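Local structure of glucose-6-phosphate isomerase (Plasmodium falciparum, 3QKI) at residues T181-Y193 / D519-S531. The protein probably interconverts alpha-D-glucose 6-phosphate and beta-D-fructose 6-phosphate, the second step of glycolysis. Sequence-based numbering, arbitrary orientation. Where two conformers were deposited one is given.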
ATOM      1  N   THR A 181     -10.931  -9.949  -5.353  1.00 12.41           N
ATOM      2  CA  THR A 181     -12.162  -9.322  -5.832  1.00 11.32           C
ATOM      3  C   THR A 181     -11.982  -7.799  -5.969  1.00 11.41           C
ATOM      4  O   THR A 181     -12.329  -7.258  -7.017  1.00 10.79           O
ATOM      5  CB  THR A 181     -13.333  -9.668  -4.908  1.00 17.12           C
ATOM      6  OG1 THR A 181     -13.329 -11.076  -4.689  1.00 18.82           O
ATOM      7  CG2 THR A 181     -14.694  -9.202  -5.471  1.00  7.81           C
ATOM      8  N   GLU A 182     -11.449  -7.127  -4.922  1.00  8.00           N
ATOM      9  CA  GLU A 182     -11.273  -5.686  -4.964  1.00  7.89           C
ATOM     10  C   GLU A 182     -10.283  -5.266  -6.058  1.00 14.29           C
ATOM     11  O   GLU A 182     -10.519  -4.259  -6.747  1.00 14.13           O
ATOM     12  CB  GLU A 182     -10.916  -5.091  -3.586  1.00  9.14           C
ATOM     13  CG  GLU A 182     -10.828  -3.571  -3.670  1.00 14.51           C
ATOM     14  CD  GLU A 182     -10.883  -2.843  -2.351  1.00 22.93           C
ATOM     15  OE1 GLU A 182     -10.313  -3.353  -1.363  1.00 26.95           O
ATOM     16  OE2 GLU A 182     -11.484  -1.748  -2.310  1.00 21.12           O
ATOM     17  N   PHE A 183      -9.226  -6.067  -6.267  1.00 11.95           N
ATOM     18  CA  PHE A 183      -8.271  -5.796  -7.346  1.00 10.90           C
ATOM     19  C   PHE A 183      -9.064  -5.755  -8.672  1.00 14.44           C
ATOM     20  O   PHE A 183      -8.994  -4.764  -9.384  1.00 14.22           O
ATOM     21  CB  PHE A 183      -7.122  -6.851  -7.366  1.00 10.97           C
ATOM     22  CG  PHE A 183      -6.657  -7.319  -8.742  1.00 12.32           C
ATOM     23  CD1 PHE A 183      -6.333  -6.404  -9.739  1.00 14.20           C
ATOM     24  CD2 PHE A 183      -6.571  -8.673  -9.042  1.00 15.28           C
ATOM     25  CE1 PHE A 183      -5.983  -6.837 -11.027  1.00 15.91           C
ATOM     26  CE2 PHE A 183      -6.163  -9.102 -10.311  1.00 17.43           C
ATOM     27  CZ  PHE A 183      -5.875  -8.181 -11.293  1.00 15.20           C
ATOM     28  N   VAL A 184      -9.819  -6.818  -8.982  1.00 12.29           N
ATOM     29  CA  VAL A 184     -10.570  -6.937 -10.248  1.00 11.57           C
ATOM     30  C   VAL A 184     -11.668  -5.887 -10.360  1.00 14.86           C
ATOM     31  O   VAL A 184     -11.852  -5.315 -11.429  1.00 14.20           O
ATOM     32  CB  VAL A 184     -11.095  -8.377 -10.522  1.00 14.95           C
ATOM     33  CG1 VAL A 184     -11.818  -8.458 -11.878  1.00 14.53           C
ATOM     34  CG2 VAL A 184      -9.959  -9.396 -10.473  1.00 14.57           C
ATOM     35  N   TYR A 185     -12.374  -5.612  -9.262  1.00 13.29           N
ATOM     36  CA  TYR A 185     -13.426  -4.626  -9.231  1.00 13.21           C
ATOM     37  C   TYR A 185     -12.897  -3.222  -9.637  1.00 15.26           C
ATOM     38  O   TYR A 185     -13.395  -2.608 -10.581  1.00 12.83           O
ATOM     39  CB  TYR A 185     -14.112  -4.602  -7.850  1.00 13.51           C
ATOM     40  CG  TYR A 185     -15.164  -3.525  -7.786  1.00 14.49           C
ATOM     41  CD1 TYR A 185     -16.339  -3.624  -8.539  1.00 14.71           C
ATOM     42  CD2 TYR A 185     -14.948  -2.357  -7.056  1.00 14.50           C
ATOM     43  CE1 TYR A 185     -17.268  -2.597  -8.558  1.00 13.79           C
ATOM     44  CE2 TYR A 185     -15.870  -1.319  -7.076  1.00 15.26           C
ATOM     45  CZ  TYR A 185     -17.035  -1.452  -7.817  1.00 17.30           C
ATOM     46  OH  TYR A 185     -17.981  -0.477  -7.773  1.00 18.25           O
ATOM     47  N   GLU A 186     -11.889  -2.743  -8.937  1.00 12.71           N
ATOM     48  CA  GLU A 186     -11.282  -1.450  -9.238  1.00 12.12           C
ATOM     49  C   GLU A 186     -10.630  -1.409 -10.632  1.00 16.69           C
ATOM     50  O   GLU A 186     -10.702  -0.382 -11.302  1.00 16.21           O
ATOM     51  CB  GLU A 186     -10.282  -1.065  -8.139  1.00 12.90           C
ATOM     52  CG  GLU A 186     -10.964  -0.666  -6.837  1.00 16.56           C
ATOM     53  CD  GLU A 186     -11.827   0.578  -6.913  1.00 24.71           C
ATOM     54  OE1 GLU A 186     -11.516   1.489  -7.716  1.00 26.87           O
ATOM     55  OE2 GLU A 186     -12.841   0.627  -6.185  1.00 30.93           O
ATOM     56  N   ALA A 187     -10.022  -2.522 -11.068  1.00 11.87           N
ATOM     57  CA  ALA A 187      -9.371  -2.593 -12.371  1.00 12.00           C
ATOM     58  C   ALA A 187     -10.360  -2.458 -13.526  1.00 16.64           C
ATOM     59  O   ALA A 187     -10.075  -1.789 -14.516  1.00 13.36           O
ATOM     60  CB  ALA A 187      -8.617  -3.907 -12.506  1.00 12.25           C
ATOM     61  N   MET A 188     -11.504  -3.126 -13.397  1.00 13.84           N
ATOM     62  CA  MET A 188     -12.494  -3.267 -14.457  1.00 13.33           C
ATOM     63  C   MET A 188     -13.673  -2.295 -14.469  1.00 16.92           C
ATOM     64  O   MET A 188     -14.309  -2.158 -15.512  1.00 17.86           O
ATOM     65  CB  MET A 188     -12.996  -4.726 -14.498  1.00 14.48           C
ATOM     66  CG  MET A 188     -11.895  -5.759 -14.783  1.00 18.09           C
ATOM     67  SD  MET A 188     -10.676  -5.265 -16.062  1.00 20.99           S
ATOM     68  CE  MET A 188     -11.780  -4.969 -17.451  1.00 17.06           C
ATOM     69  N   LYS A 189     -14.024  -1.705 -13.330  1.00 12.71           N
ATOM     70  CA  LYS A 189     -15.206  -0.852 -13.269  1.00 12.91           C
ATOM     71  C   LYS A 189     -15.304   0.242 -14.323  1.00 17.91           C
ATOM     72  O   LYS A 189     -16.363   0.388 -14.930  1.00 16.62           O
ATOM     73  CB  LYS A 189     -15.539  -0.379 -11.848  1.00 14.47           C
ATOM     74  CG  LYS A 189     -14.608   0.710 -11.293  1.00 11.57           C
ATOM     75  CD  LYS A 189     -14.990   1.017  -9.830  1.00 16.23           C
ATOM     76  CE  LYS A 189     -14.391   2.323  -9.375  1.00 19.19           C
ATOM     77  NZ  LYS A 189     -14.394   2.434  -7.887  1.00 32.35           N
ATOM     78  N   TYR A 190     -14.198   0.972 -14.577  1.00 14.60           N
ATOM     79  CA  TYR A 190     -14.195   2.043 -15.574  1.00 13.31           C
ATOM     80  C   TYR A 190     -14.226   1.507 -16.971  1.00 16.00           C
ATOM     81  O   TYR A 190     -14.800   2.151 -17.836  1.00 13.26           O
ATOM     82  CB  TYR A 190     -13.071   3.067 -15.344  1.00 13.37           C
ATOM     83  CG  TYR A 190     -13.425   3.988 -14.200  1.00 15.34           C
ATOM     84  CD1 TYR A 190     -14.418   4.959 -14.343  1.00 17.23           C
ATOM     85  CD2 TYR A 190     -12.861   3.815 -12.939  1.00 15.88           C
ATOM     86  CE1 TYR A 190     -14.766   5.802 -13.291  1.00 14.72           C
ATOM     87  CE2 TYR A 190     -13.220   4.643 -11.867  1.00 16.88           C
ATOM     88  CZ  TYR A 190     -14.163   5.645 -12.054  1.00 20.87           C
ATOM     89  OH  TYR A 190     -14.553   6.438 -10.988  1.00 18.27           O
ATOM     90  N   TYR A 191     -13.674   0.289 -17.202  1.00 14.23           N
ATOM     91  CA  TYR A 191     -13.767  -0.311 -18.538  1.00 13.95           C
ATOM     92  C   TYR A 191     -15.250  -0.620 -18.799  1.00 19.57           C
ATOM     93  O   TYR A 191     -15.791  -0.287 -19.849  1.00 19.69           O
ATOM     94  CB  TYR A 191     -12.905  -1.569 -18.637  1.00 14.19           C
ATOM     95  CG  TYR A 191     -12.989  -2.230 -19.993  1.00 14.80           C
ATOM     96  CD1 TYR A 191     -13.866  -3.282 -20.221  1.00 17.02           C
ATOM     97  CD2 TYR A 191     -12.219  -1.776 -21.060  1.00 16.60           C
ATOM     98  CE1 TYR A 191     -13.972  -3.881 -21.477  1.00 16.12           C
ATOM     99  CE2 TYR A 191     -12.327  -2.355 -22.329  1.00 18.20           C
ATOM    100  CZ  TYR A 191     -13.210  -3.404 -22.531  1.00 25.91           C
ATOM    101  OH  TYR A 191     -13.317  -3.997 -23.759  1.00 29.94           O
ATOM    102  N   TYR A 192     -15.923  -1.189 -17.791  1.00 15.13           N
ATOM    103  CA  TYR A 192     -17.325  -1.495 -17.858  1.00 12.89           C
ATOM    104  C   TYR A 192     -18.178  -0.199 -18.017  1.00 17.41           C
ATOM    105  O   TYR A 192     -18.989  -0.124 -18.942  1.00 16.90           O
ATOM    106  CB  TYR A 192     -17.697  -2.304 -16.617  1.00 11.02           C
ATOM    107  CG  TYR A 192     -19.178  -2.418 -16.354  1.00 13.39           C
ATOM    108  CD1 TYR A 192     -19.992  -3.240 -17.146  1.00 14.09           C
ATOM    109  CD2 TYR A 192     -19.769  -1.732 -15.299  1.00 13.00           C
ATOM    110  CE1 TYR A 192     -21.355  -3.372 -16.880  1.00 14.26           C
ATOM    111  CE2 TYR A 192     -21.124  -1.843 -15.038  1.00 14.68           C
ATOM    112  CZ  TYR A 192     -21.915  -2.668 -15.827  1.00 18.30           C
ATOM    113  OH  TYR A 192     -23.251  -2.764 -15.535  1.00 20.63           O
ATOM    114  N   TYR A 193     -17.955   0.835 -17.184  1.00 12.75           N
ATOM    115  CA  TYR A 193     -18.750   2.078 -17.311  1.00 12.32           C
ATOM    116  C   TYR A 193     -18.543   2.806 -18.628  1.00 16.27           C
ATOM    117  O   TYR A 193     -19.505   3.294 -19.210  1.00 16.13           O
ATOM    118  CB  TYR A 193     -18.444   3.102 -16.221  1.00 10.93           C
ATOM    119  CG  TYR A 193     -18.519   2.659 -14.783  1.00 11.37           C
ATOM    120  CD1 TYR A 193     -19.500   1.763 -14.355  1.00 13.50           C
ATOM    121  CD2 TYR A 193     -17.703   3.245 -13.815  1.00 11.15           C
ATOM    122  CE1 TYR A 193     -19.566   1.353 -13.022  1.00 15.07           C
ATOM    123  CE2 TYR A 193     -17.804   2.893 -12.478  1.00 11.06           C
ATOM    124  CZ  TYR A 193     -18.724   1.940 -12.083  1.00 22.11           C
ATOM    125  OH  TYR A 193     -18.800   1.617 -10.740  1.00 21.30           O
ATOM    126  N   ASP A 519      -1.940  -4.648 -24.599  1.00 17.50           N
ATOM    127  CA  ASP A 519      -2.567  -3.668 -25.482  1.00 18.67           C
ATOM    128  C   ASP A 519      -3.665  -2.872 -24.745  1.00 22.68           C
ATOM    129  O   ASP A 519      -3.707  -1.644 -24.797  1.00 23.05           O
ATOM    130  CB  ASP A 519      -3.087  -4.322 -26.776  1.00 22.04           C
ATOM    131  CG  ASP A 519      -4.225  -5.319 -26.623  1.00 47.57           C
ATOM    132  OD1 ASP A 519      -4.414  -5.852 -25.494  1.00 51.06           O
ATOM    133  OD2 ASP A 519      -4.928  -5.574 -27.630  1.00 60.96           O
ATOM    134  N   GLU A 520      -4.506  -3.568 -23.996  1.00 19.04           N
ATOM    135  CA  GLU A 520      -5.629  -2.931 -23.314  1.00 18.50           C
ATOM    136  C   GLU A 520      -5.918  -3.710 -22.029  1.00 20.84           C
ATOM    137  O   GLU A 520      -5.687  -4.919 -21.986  1.00 20.89           O
ATOM    138  CB  GLU A 520      -6.836  -3.054 -24.281  1.00 20.36           C
ATOM    139  CG  GLU A 520      -8.133  -2.403 -23.849  1.00 37.94           C
ATOM    140  CD  GLU A 520      -9.212  -2.414 -24.918  1.00 66.74           C
ATOM    141  OE1 GLU A 520      -9.226  -3.357 -25.744  1.00 56.37           O
ATOM    142  OE2 GLU A 520     -10.052  -1.482 -24.919  1.00 63.19           O
ATOM    143  N   LEU A 521      -6.473  -3.050 -21.017  1.00 14.91           N
ATOM    144  CA  LEU A 521      -6.925  -3.743 -19.810  1.00 13.35           C
ATOM    145  C   LEU A 521      -8.428  -4.002 -19.963  1.00 18.23           C
ATOM    146  O   LEU A 521      -9.264  -3.160 -19.627  1.00 20.60           O
ATOM    147  CB  LEU A 521      -6.595  -2.980 -18.520  1.00 12.83           C
ATOM    148  CG  LEU A 521      -6.978  -3.692 -17.192  1.00 15.33           C
ATOM    149  CD1 LEU A 521      -6.397  -5.119 -17.099  1.00 14.87           C
ATOM    150  CD2 LEU A 521      -6.585  -2.854 -15.995  1.00 11.29           C
ATOM    151  N   ASN A 522      -8.767  -5.140 -20.566  1.00 14.63           N
ATOM    152  CA  ASN A 522     -10.152  -5.545 -20.731  1.00 13.53           C
ATOM    153  C   ASN A 522     -10.356  -6.772 -19.806  1.00 16.96           C
ATOM    154  O   ASN A 522      -9.436  -7.120 -19.047  1.00 15.71           O
ATOM    155  CB  ASN A 522     -10.494  -5.817 -22.208  1.00 15.58           C
ATOM    156  CG  ASN A 522      -9.624  -6.837 -22.893  1.00 25.68           C
ATOM    157  OD1 ASN A 522      -9.064  -7.741 -22.276  1.00 18.14           O
ATOM    158  ND2 ASN A 522      -9.456  -6.688 -24.188  1.00 22.40           N
ATOM    159  N   PHE A 523     -11.546  -7.383 -19.798  1.00 15.10           N
ATOM    160  CA  PHE A 523     -11.803  -8.526 -18.906  1.00 14.48           C
ATOM    161  C   PHE A 523     -10.872  -9.719 -19.151  1.00 18.81           C
ATOM    162  O   PHE A 523     -10.350 -10.300 -18.198  1.00 19.13           O
ATOM    163  CB  PHE A 523     -13.284  -8.936 -18.935  1.00 14.66           C
ATOM    164  CG  PHE A 523     -14.163  -7.958 -18.197  1.00 13.87           C
ATOM    165  CD1 PHE A 523     -14.384  -8.091 -16.834  1.00 15.25           C
ATOM    166  CD2 PHE A 523     -14.768  -6.895 -18.869  1.00 13.83           C
ATOM    167  CE1 PHE A 523     -15.173  -7.158 -16.139  1.00 15.07           C
ATOM    168  CE2 PHE A 523     -15.575  -5.978 -18.181  1.00 15.67           C
ATOM    169  CZ  PHE A 523     -15.775  -6.118 -16.820  1.00 13.36           C
ATOM    170  N   TYR A 524     -10.642 -10.057 -20.431  1.00 14.32           N
ATOM    171  CA  TYR A 524      -9.783 -11.156 -20.827  1.00 13.04           C
ATOM    172  C   TYR A 524      -8.329 -10.922 -20.341  1.00 14.49           C
ATOM    173  O   TYR A 524      -7.736 -11.808 -19.727  1.00 12.93           O
ATOM    174  CB  TYR A 524      -9.850 -11.333 -22.355  1.00 14.08           C
ATOM    175  CG  TYR A 524      -8.943 -12.427 -22.861  1.00 14.47           C
ATOM    176  CD1 TYR A 524      -7.670 -12.135 -23.339  1.00 16.55           C
ATOM    177  CD2 TYR A 524      -9.362 -13.760 -22.877  1.00 15.44           C
ATOM    178  CE1 TYR A 524      -6.836 -13.139 -23.831  1.00 16.69           C
ATOM    179  CE2 TYR A 524      -8.529 -14.772 -23.347  1.00 16.03           C
ATOM    180  CZ  TYR A 524      -7.257 -14.457 -23.800  1.00 20.06           C
ATOM    181  OH  TYR A 524      -6.402 -15.440 -24.223  1.00 19.19           O
ATOM    182  N   THR A 525      -7.771  -9.732 -20.638  1.00 11.55           N
ATOM    183  CA  THR A 525      -6.418  -9.350 -20.247  0.50 11.27           C
ATOM    184  C   THR A 525      -6.262  -9.314 -18.709  1.00 14.46           C
ATOM    185  O   THR A 525      -5.199  -9.645 -18.202  1.00 13.69           O
ATOM    186  CB  THR A 525      -6.046  -8.042 -20.962  0.50 16.24           C
ATOM    187  OG1 THR A 525      -6.165  -8.229 -22.379  0.50 19.91           O
ATOM    188  CG2 THR A 525      -4.667  -7.574 -20.636  0.50  9.15           C
ATOM    189  N   CYS A 526      -7.314  -8.891 -17.977  1.00 11.40           N
ATOM    190  CA  CYS A 526      -7.237  -8.857 -16.511  1.00 12.05           C
ATOM    191  C   CYS A 526      -7.096 -10.299 -15.975  1.00 14.95           C
ATOM    192  O   CYS A 526      -6.405 -10.522 -14.979  1.00 14.68           O
ATOM    193  CB  CYS A 526      -8.441  -8.142 -15.907  1.00 11.84           C
ATOM    194  SG  CYS A 526      -8.202  -7.614 -14.190  1.00 15.71           S
ATOM    195  N   GLY A 527      -7.710 -11.252 -16.675  1.00 11.05           N
ATOM    196  CA  GLY A 527      -7.614 -12.680 -16.385  1.00 11.30           C
ATOM    197  C   GLY A 527      -6.202 -13.179 -16.666  1.00 16.28           C
ATOM    198  O   GLY A 527      -5.617 -13.890 -15.833  1.00 15.10           O
ATOM    199  N   LEU A 528      -5.610 -12.759 -17.820  1.00 13.41           N
ATOM    200  CA  LEU A 528      -4.222 -13.106 -18.155  1.00 13.92           C
ATOM    201  C   LEU A 528      -3.274 -12.621 -17.030  1.00 15.94           C
ATOM    202  O   LEU A 528      -2.396 -13.375 -16.624  1.00 14.93           O
ATOM    203  CB  LEU A 528      -3.775 -12.435 -19.465  1.00 14.12           C
ATOM    204  CG  LEU A 528      -4.339 -12.915 -20.781  1.00 18.46           C
ATOM    205  CD1 LEU A 528      -3.788 -12.061 -21.901  1.00 18.33           C
ATOM    206  CD2 LEU A 528      -4.016 -14.410 -21.037  1.00 18.57           C
ATOM    207  N   LEU A 529      -3.468 -11.368 -16.547  1.00 12.21           N
ATOM    208  CA  LEU A 529      -2.654 -10.756 -15.487  1.00 12.50           C
ATOM    209  C   LEU A 529      -2.776 -11.524 -14.149  1.00 12.74           C
ATOM    210  O   LEU A 529      -1.762 -11.793 -13.519  1.00 12.51           O
ATOM    211  CB  LEU A 529      -2.976  -9.251 -15.327  1.00 12.27           C
ATOM    212  CG  LEU A 529      -2.182  -8.457 -14.277  1.00 16.59           C
ATOM    213  CD1 LEU A 529      -0.693  -8.410 -14.606  1.00 17.28           C
ATOM    214  CD2 LEU A 529      -2.732  -7.031 -14.144  1.00 14.40           C
ATOM    215  N   LEU A 530      -3.995 -11.872 -13.734  1.00 12.09           N
ATOM    216  CA  LEU A 530      -4.205 -12.629 -12.502  1.00 12.26           C
ATOM    217  C   LEU A 530      -3.518 -13.985 -12.568  1.00 15.32           C
ATOM    218  O   LEU A 530      -2.759 -14.330 -11.657  1.00 14.20           O
ATOM    219  CB  LEU A 530      -5.706 -12.841 -12.187  1.00 13.03           C
ATOM    220  CG  LEU A 530      -5.979 -13.797 -11.015  1.00 17.27           C
ATOM    221  CD1 LEU A 530      -5.612 -13.169  -9.689  1.00 18.94           C
ATOM    222  CD2 LEU A 530      -7.350 -14.355 -11.063  1.00 18.32           C
ATOM    223  N   SER A 531      -3.768 -14.742 -13.648  1.00 13.41           N
ATOM    224  CA  SER A 531      -3.207 -16.083 -13.785  1.00 12.76           C
ATOM    225  C   SER A 531      -1.685 -16.039 -13.886  1.00 14.73           C
ATOM    226  O   SER A 531      -1.030 -16.916 -13.353  1.00 14.00           O
ATOM    227  CB  SER A 531      -3.840 -16.832 -14.953  1.00 13.45           C
ATOM    228  OG  SER A 531      -3.127 -18.034 -15.214  1.00 17.88           O
TER
HETATM  229  O   HOH W   1     -11.377  -4.733 -25.406  1.00 48.40           O
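The methyl group of Met188 is lodged over the face of the Phe523 ring, CE 3.8 Å from the ring centroid and 10° off its normal, a CH-pi contact; it also packs against the backbone at the start of the facing helix, with Asn522 C 3.3 Å from CE. The setting is a nearly antiparallel helix pair, axes 10.6 Å apart at 161°, that joins the two sugar isomerase (SIS) domains of the phosphoglucose isomerase fold, one helix flanking the parallel sheet of strand 168-172, the other following strand 513-518. In Met188 the bend at chi2 (-41°) brings SD to 3.6 Å from Cys526 CB, and the further bend at chi3 turns CE over the Phe523 ring. Cys526 is a knob in a hole formed by Phe183, Val184, Ala187 and Met188; its SG approaches Phe183 CZ obliquely, at 3.8 Å. No direct hydrogen bond crosses between the segments, and these side-chain contacts carry the largely buried interface. Beyond Phe523, at the N-terminal end of helix 523-543, Tyr191 extends alongside Asn522, whose CA sits over the ring centre, 4.0 Å from the centroid. Asn522 is the N-cap of that helix, its OD1 accepting from Thr525 N in a nearly straight bond. The polar link is indirect: one water hydrogen-bonds with Tyr191 OH, accepts from Asn522 ND2, and donates to Glu520 OE1, 2.6 Å from the water oxygen.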